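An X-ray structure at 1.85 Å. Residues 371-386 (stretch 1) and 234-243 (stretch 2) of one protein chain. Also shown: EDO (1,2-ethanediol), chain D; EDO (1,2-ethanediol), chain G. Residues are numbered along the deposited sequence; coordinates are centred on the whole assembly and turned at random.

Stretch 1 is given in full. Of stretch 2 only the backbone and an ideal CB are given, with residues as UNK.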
# COMPACT_ATOMS: atom_id res chain seq x y z
N HIS A 371 -7.87 13.70 -5.65
CA HIS A 371 -6.72 14.54 -5.97
C HIS A 371 -5.50 14.24 -5.11
O HIS A 371 -4.46 14.90 -5.27
CB HIS A 371 -7.10 16.04 -5.91
CG HIS A 371 -7.20 16.65 -4.54
ND1 HIS A 371 -7.96 17.78 -4.30
CD2 HIS A 371 -6.59 16.35 -3.36
CE1 HIS A 371 -7.83 18.13 -3.03
NE2 HIS A 371 -7.01 17.28 -2.44
N THR A 372 -5.59 13.27 -4.19
CA THR A 372 -4.46 12.89 -3.33
C THR A 372 -3.68 11.81 -4.09
O THR A 372 -4.03 10.63 -4.06
CB THR A 372 -4.94 12.42 -1.97
OG1 THR A 372 -5.78 13.42 -1.39
CG2 THR A 372 -3.75 12.24 -1.02
N LEU A 373 -2.61 12.24 -4.76
CA LEU A 373 -1.99 11.49 -5.84
C LEU A 373 -0.48 11.40 -5.67
O LEU A 373 0.14 12.29 -5.10
CB LEU A 373 -2.29 12.14 -7.19
CG LEU A 373 -3.75 12.15 -7.62
CD1 LEU A 373 -3.96 13.20 -8.71
CD2 LEU A 373 -4.11 10.77 -8.15
N PRO A 374 0.14 10.34 -6.21
CA PRO A 374 1.60 10.16 -6.06
C PRO A 374 2.38 11.09 -6.98
O PRO A 374 2.11 11.17 -8.19
CB PRO A 374 1.81 8.69 -6.46
CG PRO A 374 0.70 8.42 -7.43
CD PRO A 374 -0.50 9.19 -6.88
N THR A 375 3.34 11.76 -6.41
CA THR A 375 4.12 12.78 -7.10
C THR A 375 5.60 12.36 -7.12
O THR A 375 5.99 11.34 -6.54
CB THR A 375 3.91 14.12 -6.41
OG1 THR A 375 4.22 15.19 -7.31
CG2 THR A 375 4.80 14.16 -5.19
N ASN A 376 6.43 13.15 -7.81
CA ASN A 376 7.88 12.98 -7.81
C ASN A 376 8.29 11.61 -8.36
O ASN A 376 9.34 11.06 -7.99
CB ASN A 376 8.46 13.18 -6.40
CG ASN A 376 9.95 13.49 -6.41
OD1 ASN A 376 10.49 13.97 -7.40
ND2 ASN A 376 10.61 13.20 -5.30
N GLY A 377 7.47 11.05 -9.25
CA GLY A 377 7.75 9.76 -9.83
C GLY A 377 7.17 8.58 -9.08
O GLY A 377 7.30 7.44 -9.54
N TYR A 378 6.51 8.82 -7.94
CA TYR A 378 5.87 7.72 -7.23
C TYR A 378 4.68 7.15 -7.98
O TYR A 378 4.13 6.13 -7.55
CB TYR A 378 5.46 8.15 -5.83
CG TYR A 378 6.67 8.20 -4.91
CD1 TYR A 378 7.33 7.02 -4.55
CD2 TYR A 378 7.17 9.40 -4.43
CE1 TYR A 378 8.43 7.04 -3.72
CE2 TYR A 378 8.29 9.43 -3.60
CZ TYR A 378 8.91 8.24 -3.25
OH TYR A 378 10.01 8.25 -2.43
N ALA A 379 4.27 7.75 -9.10
CA ALA A 379 3.27 7.07 -9.92
C ALA A 379 3.82 5.79 -10.54
O ALA A 379 3.03 4.98 -11.04
CB ALA A 379 2.74 8.01 -11.01
N ARG A 380 5.14 5.56 -10.47
CA ARG A 380 5.70 4.29 -10.91
C ARG A 380 5.30 3.13 -10.01
O ARG A 380 5.36 1.97 -10.45
CB ARG A 380 7.24 4.34 -10.95
CG ARG A 380 7.75 5.39 -11.91
CD ARG A 380 9.28 5.48 -11.92
NE ARG A 380 9.70 6.62 -12.74
CZ ARG A 380 10.33 7.70 -12.26
NH1 ARG A 380 10.63 7.76 -10.97
NH2 ARG A 380 10.67 8.70 -13.08
N ASN A 381 4.97 3.38 -8.74
CA ASN A 381 4.77 2.28 -7.82
C ASN A 381 3.66 2.50 -6.80
O ASN A 381 3.46 1.62 -5.96
CB ASN A 381 6.10 1.91 -7.10
CG ASN A 381 6.91 3.13 -6.60
OD1 ASN A 381 6.43 4.25 -6.56
ND2 ASN A 381 8.15 2.88 -6.21
N TYR A 382 2.93 3.60 -6.87
CA TYR A 382 1.78 3.82 -6.00
C TYR A 382 0.60 4.30 -6.83
O TYR A 382 0.78 4.81 -7.94
CB TYR A 382 2.05 4.90 -4.92
CG TYR A 382 3.06 4.49 -3.88
CD1 TYR A 382 2.64 3.99 -2.64
CD2 TYR A 382 4.43 4.61 -4.12
CE1 TYR A 382 3.56 3.62 -1.65
CE2 TYR A 382 5.36 4.24 -3.15
CZ TYR A 382 4.92 3.74 -1.92
OH TYR A 382 5.82 3.38 -0.95
N SER A 383 -0.60 4.17 -6.26
CA SER A 383 -1.83 4.73 -6.81
C SER A 383 -2.22 5.98 -6.03
O SER A 383 -1.76 6.22 -4.92
CB SER A 383 -2.99 3.73 -6.75
OG SER A 383 -2.67 2.49 -7.37
N GLY A 384 -3.12 6.76 -6.62
CA GLY A 384 -3.79 7.78 -5.83
C GLY A 384 -4.68 7.15 -4.77
O GLY A 384 -5.04 5.97 -4.83
N VAL A 385 -5.00 7.94 -3.74
CA VAL A 385 -5.93 7.46 -2.72
C VAL A 385 -7.25 7.04 -3.38
O VAL A 385 -7.74 7.70 -4.30
CB VAL A 385 -6.15 8.53 -1.64
CG1 VAL A 385 -7.31 8.16 -0.72
CG2 VAL A 385 -4.86 8.70 -0.82
N SER A 386 -7.83 5.94 -2.90
CA SER A 386 -9.13 5.48 -3.39
C SER A 386 -9.82 4.72 -2.26
O SER A 386 -9.33 4.67 -1.13
CB SER A 386 -8.99 4.60 -4.64
OG SER A 386 -8.44 3.32 -4.30
N UNK A 234 0.81 4.52 6.30
CA UNK A 234 0.57 5.83 5.71
C UNK A 234 0.09 5.68 4.27
O UNK A 234 0.23 4.62 3.66
CB UNK A 234 1.84 6.69 5.77
N UNK A 235 -0.50 6.76 3.74
CA UNK A 235 -1.14 6.68 2.43
C UNK A 235 -0.12 6.50 1.31
O UNK A 235 -0.21 5.54 0.53
CB UNK A 235 -1.98 7.94 2.18
N UNK A 236 0.87 7.37 1.24
CA UNK A 236 1.87 7.27 0.20
C UNK A 236 3.01 8.24 0.53
O UNK A 236 2.83 9.11 1.38
CB UNK A 236 1.26 7.57 -1.17
N UNK A 237 4.16 8.14 -0.14
CA UNK A 237 5.22 9.14 0.04
C UNK A 237 4.81 10.48 -0.55
O UNK A 237 3.92 10.58 -1.39
CB UNK A 237 6.52 8.66 -0.60
N UNK A 238 5.51 11.53 -0.12
CA UNK A 238 5.12 12.89 -0.46
C UNK A 238 6.14 13.56 -1.38
O UNK A 238 7.26 13.08 -1.60
CB UNK A 238 4.94 13.72 0.81
N UNK A 239 5.72 14.71 -1.93
CA UNK A 239 6.56 15.58 -2.72
C UNK A 239 5.73 16.71 -3.32
O UNK A 239 4.51 16.77 -3.15
CB UNK A 239 7.27 14.79 -3.82
N UNK A 240 6.38 17.63 -4.05
CA UNK A 240 5.64 18.74 -4.66
C UNK A 240 4.78 18.27 -5.83
O UNK A 240 5.09 17.27 -6.49
CB UNK A 240 6.61 19.82 -5.13
N UNK A 241 3.72 19.02 -6.10
CA UNK A 241 2.79 18.63 -7.15
C UNK A 241 3.34 19.00 -8.53
O UNK A 241 4.28 19.79 -8.67
CB UNK A 241 1.43 19.29 -6.93
N UNK A 242 2.74 18.40 -9.56
CA UNK A 242 3.30 18.49 -10.90
C UNK A 242 2.23 18.16 -11.93
O UNK A 242 1.25 17.46 -11.64
CB UNK A 242 4.50 17.55 -11.05
N UNK A 243 2.41 18.67 -13.14
CA UNK A 243 1.57 18.28 -14.27
C UNK A 243 2.45 18.10 -15.50
O UNK A 243 3.44 18.80 -15.69
CB UNK A 243 0.48 19.32 -14.53
C1 EDO D . -2.76 4.80 -1.98
O1 EDO D . -3.61 3.64 -1.96
C2 EDO D . -2.91 5.43 -0.61
O2 EDO D . -2.72 4.39 0.34
C1 EDO G . 10.56 6.94 -6.66
O1 EDO G . 10.43 8.29 -7.13
C2 EDO G . 9.74 6.01 -7.55
O2 EDO G . 10.47 5.75 -8.75

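Position 234 lies beyond the reach of stretch 1. No atom of that stretch comes within 5.5 Å of its ideal CB, so the contact sets no preference. The residue is Ile234, and it makes no contact here.

At position 235 the CA-to-CB bond points sideways. The ideal CB is 4.2 Å from Val385 CG2, and beyond it lies open space toward Thr372. Polar or small apolar side chains would both suit. The residue is Asp235. Its OD1 accepts a weak hydrogen bond from the backbone N of position 236 (2.9 Å). Its backbone O accepts one from O2 of the chain D ethanediol (2.8 Å).

Position 236 points toward stretch 1. Its ideal CB is 4.1 Å from Tyr382 CD1 and 5.4 Å from Pro374 CB. Ahead is a groove lined by Thr372, Leu373, Pro374, Ser383, Gly384 and Val385. A long, unbranched apolar chain would suit, with methionine the best match; a shorter one such as leucine would fill only the near part. The residue is Met236, with chi angles p, t, p. Its SD lies 3.6 Å from Pro374 N. The chain then turns so that CE reaches Ser383 O (3.4 Å), Thr372 O (3.6 Å) and Val385 CG2 (3.7 Å).

Position 237 also points toward stretch 1. Its ideal CB is 3.6 Å from Tyr378 CE2, and the Tyr382 ring is close by. Phi is -69°, which proline allows. A compact apolar residue fits between two aromatic rings. The residue is Pro237. Its CB sits over a face of Tyr378, 3.7 Å from the ring centroid, and its CD sits over a face of Tyr382, 3.5 Å from the centroid. Both are CH-pi contacts. The chain G ethanediol covers the opposite face of Tyr378.

At position 238 the CB points away, and many side chains would be tolerated. The residue is Ala238. Its contribution is through the backbone: a water donates to Ala238 O (2.6 Å) and accepts from Asn376 ND2 (2.7 Å).

Position 239 comes very close to Thr375. An ideal CB would clash with Thr375 CG2 at 2.9 Å and sit tightly against Asn376 CB at 3.3 Å. Glycine is strongly favoured. The residue is Gly239, and its C lies 3.3 Å from Thr375 CG2.

Position 240 points sideways with phi -72°. Proline is possible, as are many others. The residue is Pro240. Its backbone O accepts a very short hydrogen bond from Thr375 OG1 (2.4 Å).

Position 241 points away, so stretch 1 sets little preference and many side chains would suit. The residue is Ser241, whose OG is hydrogen-bonded elsewhere in the structure.

Position 242 points toward the turn that starts at Thr375. Its ideal CB is 4.4 Å from Thr375 OG1, and Asn376 N offers a donor further on. A long acceptor side chain, glutamate or glutamine, would suit. The residue is Glu242. Its OE2 accepts from Asn376 N (3.2 Å).

Position 243 is out of reach and unconstrained here. It is Val243.

Stretch 2 234-243: IDMPAGPSEV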
# COMPACT_ATOMS: atom_id res chain seq x y z
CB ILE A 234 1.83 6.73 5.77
CG1 ILE A 234 2.95 6.18 4.89
CG2 ILE A 234 2.28 6.88 7.24
CD1 ILE A 234 4.17 7.09 4.82
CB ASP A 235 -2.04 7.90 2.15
CG ASP A 235 -1.40 9.25 2.48
OD1 ASP A 235 -0.30 9.33 3.08
OD2 ASP A 235 -2.06 10.27 2.14
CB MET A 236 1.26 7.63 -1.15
CG MET A 236 0.86 9.08 -1.20
SD MET A 236 -0.01 9.44 -2.73
CE MET A 236 -1.52 8.53 -2.46
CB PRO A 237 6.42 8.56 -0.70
CG PRO A 237 6.07 7.14 -0.99
CD PRO A 237 4.59 7.07 -1.07
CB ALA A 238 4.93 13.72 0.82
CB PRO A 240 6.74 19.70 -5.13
CG PRO A 240 8.03 19.19 -4.51
CD PRO A 240 7.83 17.72 -4.30
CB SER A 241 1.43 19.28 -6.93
OG SER A 241 1.57 20.67 -6.75
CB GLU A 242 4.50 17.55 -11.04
CG GLU A 242 4.06 16.12 -10.77
CD GLU A 242 5.18 15.13 -10.56
OE1 GLU A 242 4.97 13.97 -10.98
OE2 GLU A 242 6.23 15.48 -9.95
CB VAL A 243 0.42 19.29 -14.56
CG1 VAL A 243 0.98 20.64 -15.06
CG2 VAL A 243 -0.57 18.73 -15.58
O HOH W 1 9.57 12.97 -2.81
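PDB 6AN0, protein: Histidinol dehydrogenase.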